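Local coordinates for conserved hypothetical protein (Streptococcus pneumoniae, PDB 2GK4) that is of unknown function but, as a DNA/pantothenate metabolism flavoprotein with a Rossmann-like core, probably acts as the phosphopantothenate-cysteine ligase of coenzyme A biosynthesis, at residues T28-K33 with Q214-I219; T38-S41 with E45-L48; A54-P59 with I65-N70; I188-T193 with D198-I203; A202-K207 with A220-E225. All blocks are in the same frame, centred on the assembly; numbering follows the deposited sequence. Where two conformers were deposited one is given.

Interaction 1. Residues T28-K33 with Q214-I219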
# COMPACT_ATOMS: atom_id res chain seq x y z
N THR A 28 -4.35 -3.17 -9.52
CA THR A 28 -4.04 -1.93 -10.25
C THR A 28 -5.15 -1.53 -11.23
O THR A 28 -5.02 -0.56 -11.97
CB THR A 28 -2.70 -2.00 -10.95
OG1 THR A 28 -2.69 -3.14 -11.80
CG2 THR A 28 -1.55 -2.11 -9.92
N GLY A 29 -6.25 -2.27 -11.21
CA GLY A 29 -7.45 -1.83 -11.95
C GLY A 29 -7.26 -1.72 -13.46
O GLY A 29 -7.92 -0.90 -14.11
N HIS A 30 -6.38 -2.53 -14.04
CA HIS A 30 -6.21 -2.55 -15.50
C HIS A 30 -7.52 -2.78 -16.26
O HIS A 30 -7.79 -2.14 -17.26
CB HIS A 30 -5.15 -3.57 -15.93
CG HIS A 30 -4.73 -3.44 -17.36
ND1 HIS A 30 -4.30 -4.52 -18.10
CD2 HIS A 30 -4.67 -2.37 -18.20
CE1 HIS A 30 -3.98 -4.13 -19.32
NE2 HIS A 30 -4.20 -2.83 -19.41
N LEU A 31 -8.32 -3.72 -15.79
CA LEU A 31 -9.57 -4.00 -16.50
C LEU A 31 -10.53 -2.81 -16.43
O LEU A 31 -11.11 -2.42 -17.45
CB LEU A 31 -10.17 -5.27 -15.96
CG LEU A 31 -11.46 -5.74 -16.62
CD1 LEU A 31 -11.33 -5.95 -18.14
CD2 LEU A 31 -11.85 -7.04 -15.93
N GLY A 32 -10.62 -2.19 -15.26
CA GLY A 32 -11.38 -0.95 -15.09
C GLY A 32 -10.98 0.14 -16.08
O GLY A 32 -11.83 0.83 -16.65
N LYS A 33 -9.67 0.29 -16.27
CA LYS A 33 -9.14 1.26 -17.22
C LYS A 33 -9.62 0.96 -18.63
O LYS A 33 -10.08 1.86 -19.32
CB LYS A 33 -7.60 1.28 -17.16
CG LYS A 33 -6.94 2.16 -18.24
CD LYS A 33 -5.44 2.13 -18.06
CE LYS A 33 -4.76 3.06 -19.01
NZ LYS A 33 -4.69 2.44 -20.37
N GLN A 214 -12.73 -14.31 -23.62
CA GLN A 214 -11.37 -14.81 -23.51
C GLN A 214 -10.30 -13.80 -23.18
O GLN A 214 -9.18 -14.20 -22.81
CB GLN A 214 -10.97 -15.51 -24.81
CG GLN A 214 -11.52 -16.88 -24.91
CD GLN A 214 -11.11 -17.75 -23.73
OE1 GLN A 214 -11.95 -18.37 -23.11
NE2 GLN A 214 -9.81 -17.76 -23.40
N THR A 215 -10.61 -12.51 -23.38
CA THR A 215 -9.65 -11.41 -23.20
C THR A 215 -10.30 -10.20 -22.55
O THR A 215 -11.54 -10.05 -22.54
CB THR A 215 -9.00 -10.93 -24.55
OG1 THR A 215 -10.01 -10.34 -25.39
CG2 THR A 215 -8.35 -12.07 -25.29
N LYS A 216 -9.46 -9.33 -22.01
CA LYS A 216 -9.89 -8.07 -21.43
C LYS A 216 -10.61 -7.23 -22.45
O LYS A 216 -11.60 -6.59 -22.12
CB LYS A 216 -8.68 -7.28 -20.91
CG LYS A 216 -8.15 -7.81 -19.57
CD LYS A 216 -6.85 -7.08 -19.11
CE LYS A 216 -6.51 -7.44 -17.67
NZ LYS A 216 -6.26 -8.94 -17.51
N GLU A 217 -10.11 -7.21 -23.68
CA GLU A 217 -10.75 -6.43 -24.74
C GLU A 217 -12.15 -6.98 -25.00
O GLU A 217 -13.11 -6.21 -25.15
CB GLU A 217 -9.89 -6.44 -26.00
CG GLU A 217 -8.53 -5.71 -25.83
CD GLU A 217 -7.52 -6.44 -24.93
OE1 GLU A 217 -7.49 -7.70 -24.90
OE2 GLU A 217 -6.74 -5.74 -24.25
N GLU A 218 -12.28 -8.31 -24.99
CA GLU A 218 -13.59 -8.94 -25.20
C GLU A 218 -14.53 -8.63 -24.05
O GLU A 218 -15.74 -8.45 -24.28
CB GLU A 218 -13.46 -10.46 -25.34
CG GLU A 218 -13.31 -10.96 -26.78
CD GLU A 218 -12.97 -12.45 -26.87
OE1 GLU A 218 -13.46 -13.27 -26.05
OE2 GLU A 218 -12.20 -12.82 -27.79
N ILE A 219 -13.99 -8.57 -22.83
CA ILE A 219 -14.80 -8.17 -21.66
C ILE A 219 -15.38 -6.78 -21.90
O ILE A 219 -16.61 -6.57 -21.79
CB ILE A 219 -13.99 -8.22 -20.31
CG1 ILE A 219 -13.58 -9.66 -19.99
CG2 ILE A 219 -14.81 -7.61 -19.14
CD1 ILE A 219 -12.48 -9.79 -18.86
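The His30 ring and the aliphatic chain of Lys216 cross at about a right angle, ND1 of His30 lying 3.7 Å from CE of Lys216. The lysine chain runs extended as far as CE and bends at its last torsion (chi4 61°), which turns NZ aside, so the ring meets methylenes; NZ of Lys216 stays 4.9 Å from ND1 of His30. Next to this, CD1 of Leu31 touches two partners: it is 4.0 Å from Lys216 CG and 4.0 Å from Ile219 CG2. Leu31 and Ile219 again lie nearly perpendicular, with Leu31 CD2 4.1 Å from Ile219 CD1. Leu31 reaches across because its CG stands anti to the backbone N (chi1 -178°). The contact thus joins the first turns of two helices, 30-41 and 216-228, packed side by side on one face of the sheet of this alpha-beta-alpha sandwich. Gly29 holds the N-cap position before helix 30-41, where glycine tolerates the positive phi. Thr215 caps the other helix with a hydroxyl that can take a helix N-H, its OG1 accepting from Glu218 N at 3.1 Å, while OE1 of Glu218 folds back to take Gln214 N at 2.7 Å. Branched Ile219, buried, faces the sheet as well, touching Ala202 and Phe204. A glycerol, probably from the crystallisation liquor, lies beside Leu31.

Interaction 2. Residues T38-S41 with E45-L48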
# COMPACT_ATOMS: atom_id res chain seq x y z
N THR A 38 -13.07 2.10 -23.30
CA THR A 38 -14.04 1.58 -24.26
C THR A 38 -15.30 2.41 -24.25
O THR A 38 -15.81 2.79 -25.33
CB THR A 38 -14.32 0.09 -24.03
OG1 THR A 38 -13.09 -0.62 -24.16
CG2 THR A 38 -15.31 -0.45 -25.06
N LEU A 39 -15.80 2.72 -23.05
CA LEU A 39 -17.04 3.52 -22.94
C LEU A 39 -16.84 4.94 -23.45
O LEU A 39 -17.67 5.49 -24.20
CB LEU A 39 -17.55 3.51 -21.49
CG LEU A 39 -17.92 2.10 -21.02
CD1 LEU A 39 -18.03 2.10 -19.51
CD2 LEU A 39 -19.20 1.62 -21.69
N LEU A 40 -15.72 5.54 -23.08
CA LEU A 40 -15.44 6.93 -23.49
C LEU A 40 -15.38 7.02 -25.02
O LEU A 40 -15.97 7.94 -25.65
CB LEU A 40 -14.10 7.39 -22.90
CG LEU A 40 -14.18 7.65 -21.37
CD1 LEU A 40 -12.78 7.87 -20.78
CD2 LEU A 40 -15.18 8.79 -21.04
N SER A 41 -14.70 6.06 -25.63
CA SER A 41 -14.50 6.08 -27.09
C SER A 41 -15.78 5.76 -27.87
O SER A 41 -15.89 6.05 -29.08
CB SER A 41 -13.36 5.15 -27.47
OG SER A 41 -12.14 5.62 -26.92
N GLU A 45 -20.57 9.38 -21.13
CA GLU A 45 -20.08 10.17 -20.02
C GLU A 45 -19.79 9.16 -18.90
O GLU A 45 -20.65 8.32 -18.59
CB GLU A 45 -21.15 11.17 -19.58
CG GLU A 45 -20.76 11.97 -18.35
CD GLU A 45 -21.83 13.01 -17.99
OE1 GLU A 45 -21.89 13.41 -16.79
OE2 GLU A 45 -22.61 13.38 -18.91
N VAL A 46 -18.57 9.19 -18.37
CA VAL A 46 -18.15 8.23 -17.34
C VAL A 46 -17.62 8.97 -16.13
O VAL A 46 -16.83 9.90 -16.27
CB VAL A 46 -17.03 7.28 -17.83
CG1 VAL A 46 -16.59 6.30 -16.69
CG2 VAL A 46 -17.47 6.50 -19.08
N CYS A 47 -18.02 8.54 -14.94
CA CYS A 47 -17.40 9.01 -13.72
C CYS A 47 -16.65 7.82 -13.13
O CYS A 47 -17.26 6.75 -12.88
CB CYS A 47 -18.45 9.53 -12.75
SG CYS A 47 -17.76 9.83 -11.08
N LEU A 48 -15.34 7.95 -13.00
CA LEU A 48 -14.52 6.85 -12.50
C LEU A 48 -14.10 7.10 -11.06
O LEU A 48 -13.42 8.09 -10.78
CB LEU A 48 -13.24 6.70 -13.35
CG LEU A 48 -12.24 5.64 -12.87
CD1 LEU A 48 -12.83 4.22 -12.94
CD2 LEU A 48 -10.90 5.72 -13.65
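Leu39, Leu40 and Val46 meet without rings, amides or carboxylates, so there is no face or edge to stack and the fit is made by branched aliphatic groups. One methyl does most of the work: CG2 of Val46 settles between two leucines on successive positions of the helix. It lies 3.8 Å from CB of Leu39, touching that chain near its root, and is equally close, at 3.8 Å, to CD2 of Leu40. Leu40 and Val46 cross at about a right angle, and CD2 of Leu40 also comes to 4.0 Å from CB of Val46. The valine is turned with CG1 anti to its backbone N (chi1 178°), which leaves CG2 beside that nitrogen and aimed at the helix. In Leu40 the CG lies anti to the carbonyl carbon (chi1 -73°), bringing its branch over the strand. Leu39 carries its own methyls past Val46 toward Ile6 of the next strand and Leu224 of helix 216-228, while Leu40 rests on Leu63. The contact joins the last part of helix 30-41 to the parallel strand 45-50 that follows it, the helix covering the sheet as in a Rossmann-like fold. Beta-branched valine suits the strand; leucine, unbranched at CB, suits the helix and reaches down to the strand. With all three residues buried and apolar, cohesion here probably comes from van der Waals contact and exclusion of water, without directional bonds.

Interaction 3. Residues A54-P59 with I65-N70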
# COMPACT_ATOMS: atom_id res chain seq x y z
N ALA A 54 -4.03 2.73 -8.82
CA ALA A 54 -4.69 2.24 -10.01
C ALA A 54 -4.15 2.86 -11.29
O ALA A 54 -3.78 4.03 -11.30
CB ALA A 54 -6.19 2.47 -9.94
N LEU A 55 -4.13 2.07 -12.35
CA LEU A 55 -3.83 2.54 -13.70
C LEU A 55 -4.94 3.47 -14.12
O LEU A 55 -6.09 3.14 -14.01
CB LEU A 55 -3.75 1.35 -14.68
CG LEU A 55 -2.59 0.39 -14.38
CD1 LEU A 55 -2.68 -0.89 -15.25
CD2 LEU A 55 -1.25 1.10 -14.56
N LYS A 56 -4.60 4.65 -14.60
CA LYS A 56 -5.64 5.61 -14.97
C LYS A 56 -5.80 5.72 -16.49
O LYS A 56 -4.81 5.76 -17.21
CB LYS A 56 -5.34 7.02 -14.42
CG LYS A 56 -4.93 7.11 -12.94
CD LYS A 56 -6.11 6.88 -11.99
CE LYS A 56 -5.71 7.17 -10.54
NZ LYS A 56 -4.58 6.35 -10.02
N PRO A 57 -7.05 5.84 -16.96
CA PRO A 57 -7.22 6.22 -18.35
C PRO A 57 -6.67 7.63 -18.58
O PRO A 57 -6.54 8.43 -17.64
CB PRO A 57 -8.74 6.22 -18.55
CG PRO A 57 -9.36 5.78 -17.30
CD PRO A 57 -8.33 5.67 -16.24
N GLU A 58 -6.36 7.93 -19.83
CA GLU A 58 -5.96 9.29 -20.18
C GLU A 58 -7.14 10.23 -19.96
O GLU A 58 -8.30 9.83 -20.11
CB GLU A 58 -5.51 9.36 -21.64
CG GLU A 58 -4.18 8.66 -21.90
CD GLU A 58 -3.05 9.31 -21.14
OE1 GLU A 58 -2.74 10.48 -21.43
OE2 GLU A 58 -2.47 8.65 -20.24
N PRO A 59 -6.83 11.50 -19.66
CA PRO A 59 -7.85 12.55 -19.58
C PRO A 59 -8.75 12.56 -20.79
O PRO A 59 -8.32 12.30 -21.92
CB PRO A 59 -7.00 13.83 -19.53
CG PRO A 59 -5.76 13.38 -18.79
CD PRO A 59 -5.47 12.04 -19.40
N ILE A 65 -12.80 11.97 -12.81
CA ILE A 65 -12.14 11.00 -11.94
C ILE A 65 -12.21 11.48 -10.50
O ILE A 65 -11.99 12.67 -10.22
CB ILE A 65 -10.67 10.76 -12.39
CG1 ILE A 65 -10.61 10.17 -13.81
CG2 ILE A 65 -9.90 9.88 -11.37
CD1 ILE A 65 -9.17 9.90 -14.30
N ARG A 66 -12.55 10.57 -9.60
CA ARG A 66 -12.48 10.85 -8.19
C ARG A 66 -11.59 9.79 -7.54
O ARG A 66 -11.84 8.60 -7.69
CB ARG A 66 -13.88 10.83 -7.59
CG ARG A 66 -13.87 10.87 -6.05
CD ARG A 66 -13.69 12.29 -5.50
NE ARG A 66 -14.62 13.23 -6.13
CZ ARG A 66 -14.91 14.45 -5.66
NH1 ARG A 66 -14.36 14.90 -4.54
NH2 ARG A 66 -15.76 15.22 -6.32
N GLU A 67 -10.55 10.23 -6.85
CA GLU A 67 -9.68 9.30 -6.17
C GLU A 67 -10.15 9.16 -4.72
O GLU A 67 -10.51 10.15 -4.07
CB GLU A 67 -8.22 9.79 -6.23
CG GLU A 67 -7.20 8.70 -6.33
CD GLU A 67 -5.89 9.17 -6.98
OE1 GLU A 67 -4.89 8.42 -6.91
OE2 GLU A 67 -5.84 10.28 -7.58
N ILE A 68 -10.20 7.92 -4.24
CA ILE A 68 -10.57 7.64 -2.85
C ILE A 68 -9.47 6.80 -2.23
O ILE A 68 -8.57 6.30 -2.93
CB ILE A 68 -11.91 6.91 -2.74
CG1 ILE A 68 -11.84 5.54 -3.46
CG2 ILE A 68 -13.05 7.80 -3.28
CD1 ILE A 68 -12.85 4.56 -2.98
N THR A 69 -9.55 6.62 -0.92
CA THR A 69 -8.51 5.89 -0.20
C THR A 69 -9.06 4.59 0.36
O THR A 69 -8.62 3.51 -0.04
CB THR A 69 -7.87 6.75 0.91
OG1 THR A 69 -7.26 7.90 0.31
CG2 THR A 69 -6.77 5.95 1.64
N ASN A 70 -10.07 4.67 1.24
CA ASN A 70 -10.53 3.49 2.01
C ASN A 70 -11.99 3.15 1.78
O ASN A 70 -12.68 3.82 0.97
CB ASN A 70 -10.22 3.65 3.51
CG ASN A 70 -10.95 4.82 4.16
OD1 ASN A 70 -11.91 5.36 3.61
ND2 ASN A 70 -10.52 5.18 5.35
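Two sharp bends in Lys56, at chi2 (-74°) and chi4 (-59°), curl its chain so that the ammonium turns toward Glu67, which stretches out beyond CG to meet it. The two chains cross at about a right angle. NZ of Lys56 and OE1 of Glu67 form a salt bridge, a long one at 3.7 Å and doubtful, since the place of that oxygen is less sure. The same curl serves a firmer purpose. NZ of Lys56 donates to Ala54 O at 2.8 Å, approaching somewhat off the carbonyl plane, and also to Thr51 O, so the lysine ties together the loop that it belongs to. Carbonyl oxygens crowding round the amine, with a carboxylate close by, would be expected to favour its charged form. Farther along, the link is looser: Pro57 O lies 4.5 Å from CD1 of Ile65, whose side chain points toward the loop. Buried Pro57 packs on Leu48 of strand 45-50 and Thr36 of helix 30-41. Ile65, Arg66 and Glu67 belong to strand 63-67, outermost in the sheet within this chain and parallel to 45-50. The segment 54-59 thus lies in the crossover between two neighbouring parallel strands, and here an irregular loop fills the place that a helix takes in a classical Rossmann beta-alpha-beta unit.

Interaction 4. Residues I188-T193 with D198-I203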
# COMPACT_ATOMS: atom_id res chain seq x y z
N ILE A 188 -19.63 -10.41 -13.53
CA ILE A 188 -18.55 -10.92 -14.37
C ILE A 188 -17.59 -11.70 -13.47
O ILE A 188 -16.85 -11.11 -12.63
CB ILE A 188 -17.89 -9.78 -15.15
CG1 ILE A 188 -18.93 -9.10 -16.06
CG2 ILE A 188 -16.65 -10.27 -15.96
CD1 ILE A 188 -18.45 -7.82 -16.67
N ALA A 189 -17.64 -13.01 -13.60
CA ALA A 189 -16.88 -13.90 -12.72
C ALA A 189 -15.58 -14.33 -13.40
O ALA A 189 -15.56 -14.54 -14.61
CB ALA A 189 -17.72 -15.12 -12.35
N ASN A 190 -14.51 -14.42 -12.64
CA ASN A 190 -13.23 -14.83 -13.19
C ASN A 190 -12.35 -15.49 -12.15
O ASN A 190 -12.57 -15.32 -10.94
CB ASN A 190 -12.54 -13.67 -13.92
CG ASN A 190 -12.25 -12.42 -13.03
OD1 ASN A 190 -11.29 -11.71 -13.31
ND2 ASN A 190 -13.08 -12.13 -12.04
N ASP A 191 -11.37 -16.25 -12.64
CA ASP A 191 -10.49 -17.07 -11.81
C ASP A 191 -9.11 -16.48 -12.04
O ASP A 191 -8.66 -16.27 -13.19
CB ASP A 191 -10.56 -18.54 -12.28
CG ASP A 191 -9.77 -19.50 -11.41
OD1 ASP A 191 -8.73 -19.10 -10.81
OD2 ASP A 191 -10.19 -20.69 -11.36
N LEU A 192 -8.45 -16.13 -10.94
CA LEU A 192 -7.13 -15.57 -10.98
C LEU A 192 -6.16 -16.40 -11.83
O LEU A 192 -5.26 -15.85 -12.48
CB LEU A 192 -6.56 -15.45 -9.56
CG LEU A 192 -5.23 -14.67 -9.46
CD1 LEU A 192 -5.41 -13.21 -9.87
CD2 LEU A 192 -4.76 -14.77 -8.02
N THR A 193 -6.35 -17.71 -11.81
CA THR A 193 -5.42 -18.63 -12.47
C THR A 193 -5.68 -18.70 -13.97
O THR A 193 -4.93 -19.33 -14.70
CB THR A 193 -5.49 -20.08 -11.87
OG1 THR A 193 -6.73 -20.69 -12.24
CG2 THR A 193 -5.34 -20.07 -10.36
N ASP A 198 -1.97 -12.17 -22.17
CA ASP A 198 -2.76 -12.05 -23.40
C ASP A 198 -4.09 -12.82 -23.36
O ASP A 198 -4.70 -13.08 -24.40
CB ASP A 198 -1.94 -12.49 -24.61
CG ASP A 198 -1.63 -13.97 -24.60
OD1 ASP A 198 -1.71 -14.59 -23.52
OD2 ASP A 198 -1.32 -14.52 -25.67
N GLN A 199 -4.51 -13.24 -22.17
CA GLN A 199 -5.84 -13.84 -22.00
C GLN A 199 -6.45 -13.40 -20.68
O GLN A 199 -5.74 -13.06 -19.72
CB GLN A 199 -5.78 -15.37 -22.03
CG GLN A 199 -5.27 -16.00 -23.31
CD GLN A 199 -6.37 -16.28 -24.31
OE1 GLN A 199 -6.99 -17.36 -24.28
NE2 GLN A 199 -6.63 -15.33 -25.20
N HIS A 200 -7.78 -13.43 -20.61
CA HIS A 200 -8.46 -13.14 -19.37
C HIS A 200 -9.81 -13.81 -19.51
O HIS A 200 -10.74 -13.21 -20.02
CB HIS A 200 -8.66 -11.62 -19.20
CG HIS A 200 -9.06 -11.20 -17.82
ND1 HIS A 200 -10.06 -11.83 -17.10
CD2 HIS A 200 -8.60 -10.22 -17.02
CE1 HIS A 200 -10.19 -11.25 -15.92
NE2 HIS A 200 -9.30 -10.27 -15.84
N ARG A 201 -9.88 -15.07 -19.13
CA ARG A 201 -11.17 -15.81 -19.23
C ARG A 201 -12.14 -15.20 -18.24
O ARG A 201 -11.80 -15.00 -17.07
CB ARG A 201 -10.92 -17.29 -18.86
CG ARG A 201 -12.17 -18.14 -18.71
CD ARG A 201 -12.52 -18.73 -20.04
NE ARG A 201 -13.60 -19.70 -19.88
CZ ARG A 201 -14.33 -20.16 -20.90
NH1 ARG A 201 -14.07 -19.71 -22.13
NH2 ARG A 201 -15.34 -21.02 -20.67
N ALA A 202 -13.38 -14.96 -18.67
CA ALA A 202 -14.43 -14.48 -17.79
C ALA A 202 -15.79 -14.99 -18.23
O ALA A 202 -16.01 -15.32 -19.41
CB ALA A 202 -14.45 -12.95 -17.72
N ILE A 203 -16.68 -15.08 -17.26
CA ILE A 203 -18.04 -15.56 -17.52
C ILE A 203 -18.98 -14.47 -17.08
O ILE A 203 -18.98 -14.07 -15.91
CB ILE A 203 -18.32 -16.86 -16.75
CG1 ILE A 203 -17.16 -17.87 -16.94
CG2 ILE A 203 -19.72 -17.42 -17.09
CD1 ILE A 203 -17.18 -19.02 -15.97
O HOH W 1 -11.73 -17.08 -15.23
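Asn190 meets Arg201 and His200 in a beta hairpin whose antiparallel strands, 186-191 and 202-205, belong to the main sheet. CB of Asn190 lies 3.5 Å from Arg201 O. From there CG takes the crowded position between backbone N and carbonyl carbon (chi1 60°) and comes to the edge of the His200 ring. OD1 of Asn190 is modelled too close to CE1 of His200, so the detail of this approach is doubtful and it is no bond. At the tip, ND2 donates to Lys161 O on the neighbouring strand, a use for an amide N-H in this buried place. OD1 also bonds a glycerol, probably from the crystallisation liquor. Ala189 and Ile203 form a hydrogen-bonded pair, Ala189 N to Ile203 O and Ile203 N to Ala189 O, each 2.9 Å. Small Ala202 lets Ile188 come close, CG2 of Ile188 resting 3.9 Å from CB of Ala202. At the end of the strand Asp191 makes an Asx turn, its OD1 accepting from Thr193 N at 2.9 Å. Where the strands part, a water bridges them, accepting from Asp191 N at 2.7 Å and donating to Arg201 O at 2.8 Å.

Interaction 5. Residues A202-K207 with A220-E225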
# COMPACT_ATOMS: atom_id res chain seq x y z
N ALA A 202 -13.38 -14.96 -18.67
CA ALA A 202 -14.43 -14.48 -17.79
C ALA A 202 -15.79 -14.99 -18.23
O ALA A 202 -16.01 -15.32 -19.41
CB ALA A 202 -14.45 -12.95 -17.72
N ILE A 203 -16.68 -15.08 -17.26
CA ILE A 203 -18.04 -15.56 -17.52
C ILE A 203 -18.98 -14.47 -17.08
O ILE A 203 -18.98 -14.07 -15.91
CB ILE A 203 -18.32 -16.86 -16.75
CG1 ILE A 203 -17.16 -17.87 -16.94
CG2 ILE A 203 -19.72 -17.42 -17.09
CD1 ILE A 203 -17.18 -19.02 -15.97
N PHE A 204 -19.80 -14.01 -18.02
CA PHE A 204 -20.84 -13.01 -17.75
C PHE A 204 -22.03 -13.79 -17.20
O PHE A 204 -22.70 -14.52 -17.95
CB PHE A 204 -21.19 -12.25 -19.05
CG PHE A 204 -20.24 -11.14 -19.38
CD1 PHE A 204 -18.85 -11.36 -19.41
CD2 PHE A 204 -20.73 -9.88 -19.73
CE1 PHE A 204 -17.96 -10.32 -19.74
CE2 PHE A 204 -19.87 -8.84 -20.08
CZ PHE A 204 -18.49 -9.05 -20.10
N VAL A 205 -22.21 -13.71 -15.89
CA VAL A 205 -23.23 -14.43 -15.18
C VAL A 205 -24.48 -13.57 -14.97
O VAL A 205 -24.49 -12.51 -14.27
CB VAL A 205 -22.69 -15.00 -13.82
CG1 VAL A 205 -23.76 -15.83 -13.12
CG2 VAL A 205 -21.46 -15.87 -14.05
N GLU A 206 -25.56 -14.05 -15.57
CA GLU A 206 -26.87 -13.51 -15.28
C GLU A 206 -27.74 -14.57 -14.60
O GLU A 206 -27.35 -15.71 -14.43
CB GLU A 206 -27.51 -13.00 -16.57
CG GLU A 206 -26.74 -11.84 -17.20
CD GLU A 206 -27.20 -11.54 -18.61
OE1 GLU A 206 -27.30 -12.47 -19.43
OE2 GLU A 206 -27.43 -10.37 -18.94
N LYS A 207 -28.95 -14.17 -14.22
CA LYS A 207 -29.84 -15.03 -13.47
C LYS A 207 -30.06 -16.37 -14.17
O LYS A 207 -29.91 -17.42 -13.55
CB LYS A 207 -31.17 -14.30 -13.31
CG LYS A 207 -32.14 -14.99 -12.39
CD LYS A 207 -32.96 -13.94 -11.65
CE LYS A 207 -34.07 -13.34 -12.51
NZ LYS A 207 -35.31 -13.11 -11.68
N ALA A 220 -14.49 -5.83 -22.23
CA ALA A 220 -14.93 -4.46 -22.51
C ALA A 220 -15.96 -4.33 -23.64
O ALA A 220 -16.96 -3.61 -23.48
CB ALA A 220 -13.72 -3.50 -22.72
N GLU A 221 -15.72 -5.07 -24.72
CA GLU A 221 -16.56 -5.01 -25.91
C GLU A 221 -17.97 -5.53 -25.62
O GLU A 221 -18.97 -4.92 -26.02
CB GLU A 221 -15.86 -5.75 -27.07
CG GLU A 221 -14.54 -5.07 -27.50
CD GLU A 221 -13.62 -5.91 -28.39
OE1 GLU A 221 -13.82 -7.13 -28.52
OE2 GLU A 221 -12.68 -5.32 -28.99
N LEU A 222 -18.05 -6.65 -24.90
CA LEU A 222 -19.31 -7.25 -24.50
C LEU A 222 -20.07 -6.35 -23.51
O LEU A 222 -21.29 -6.15 -23.64
CB LEU A 222 -19.10 -8.66 -23.94
CG LEU A 222 -20.40 -9.43 -23.60
CD1 LEU A 222 -21.35 -9.47 -24.78
CD2 LEU A 222 -20.09 -10.84 -23.10
N LEU A 223 -19.37 -5.79 -22.53
CA LEU A 223 -20.03 -4.83 -21.65
C LEU A 223 -20.57 -3.68 -22.47
O LEU A 223 -21.68 -3.24 -22.21
CB LEU A 223 -19.07 -4.28 -20.60
CG LEU A 223 -19.01 -5.04 -19.29
CD1 LEU A 223 -17.77 -4.57 -18.50
CD2 LEU A 223 -20.30 -4.83 -18.48
N LEU A 224 -19.81 -3.21 -23.46
CA LEU A 224 -20.32 -2.12 -24.31
C LEU A 224 -21.64 -2.52 -24.98
O LEU A 224 -22.62 -1.76 -24.96
CB LEU A 224 -19.26 -1.63 -25.32
CG LEU A 224 -19.74 -0.54 -26.32
CD1 LEU A 224 -20.16 0.73 -25.61
CD2 LEU A 224 -18.63 -0.23 -27.35
N GLU A 225 -21.66 -3.73 -25.54
CA GLU A 225 -22.86 -4.27 -26.18
C GLU A 225 -24.04 -4.35 -25.22
O GLU A 225 -25.17 -3.99 -25.57
CB GLU A 225 -22.53 -5.65 -26.77
CG GLU A 225 -23.68 -6.33 -27.50
CD GLU A 225 -23.39 -7.80 -27.77
OE1 GLU A 225 -22.43 -8.06 -28.50
OE2 GLU A 225 -24.14 -8.67 -27.26
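Helix-on-sheet packing of an alpha-beta-alpha sandwich brings Phe204 of strand 202-205 against Leu222 and Leu223 of helix 216-228. The aromatic ring offers a face to the helix, and CD2 of Leu222 sits almost at its middle, 3.5 Å from the centroid of the Phe204 ring and 10° off the ring normal. This is a CH-pi contact, the methyl hydrogens resting on the electron-rich face. The two side chains come from opposite directions, and the rest of the leucine follows its methyl across the ring: CG of Leu222 lies 3.6 Å from CE2 of Phe204, and CB of Leu222 is 3.9 Å from CZ of Phe204. Leu222 can lay itself over the ring because its CG is anti to the backbone N (chi1 -175°). Leu223 adds a second touch, its CG 4.0 Å from CE2 of Phe204. A long aromatic side chain spans the gap between strand and helix, where the nearest CA atoms, of Phe204 and Leu222, are 9.0 Å apart, and its flat face takes the leucine methyl. Around them, Phe204 also packs on Leu186 and Ile188 of one neighbouring strand and on Val213 of the other; Leu222 reaches Val213 too, and Leu223 continues to Ile188 and to Ile35 of helix 30-41. The flanking residues Ile203 and Val205 turn instead to helix 168-182.

Overall arrangement
Interactions 2 and 3 come early in the chain and lie at one end of the eight-stranded mixed sheet, on strands 45-50 and 63-67, about 13 Å apart between centres. Interactions 4 and 5 come late and share Ala202 and Ile203 of strand 202-205, toward the other end; the centres of interactions 3 and 5 are about 23 Å apart. Interaction 1 links the two regions: helix 30-41 also carries interaction 2, and helix 216-228 carries interaction 5. Its segments bracket interactions 2, 3 and 4 in sequence, and it touches interactions 3, 4 and 5. The C-terminal helix thus packs beside an early one on one face of the sheet, joining the two ends of the chain.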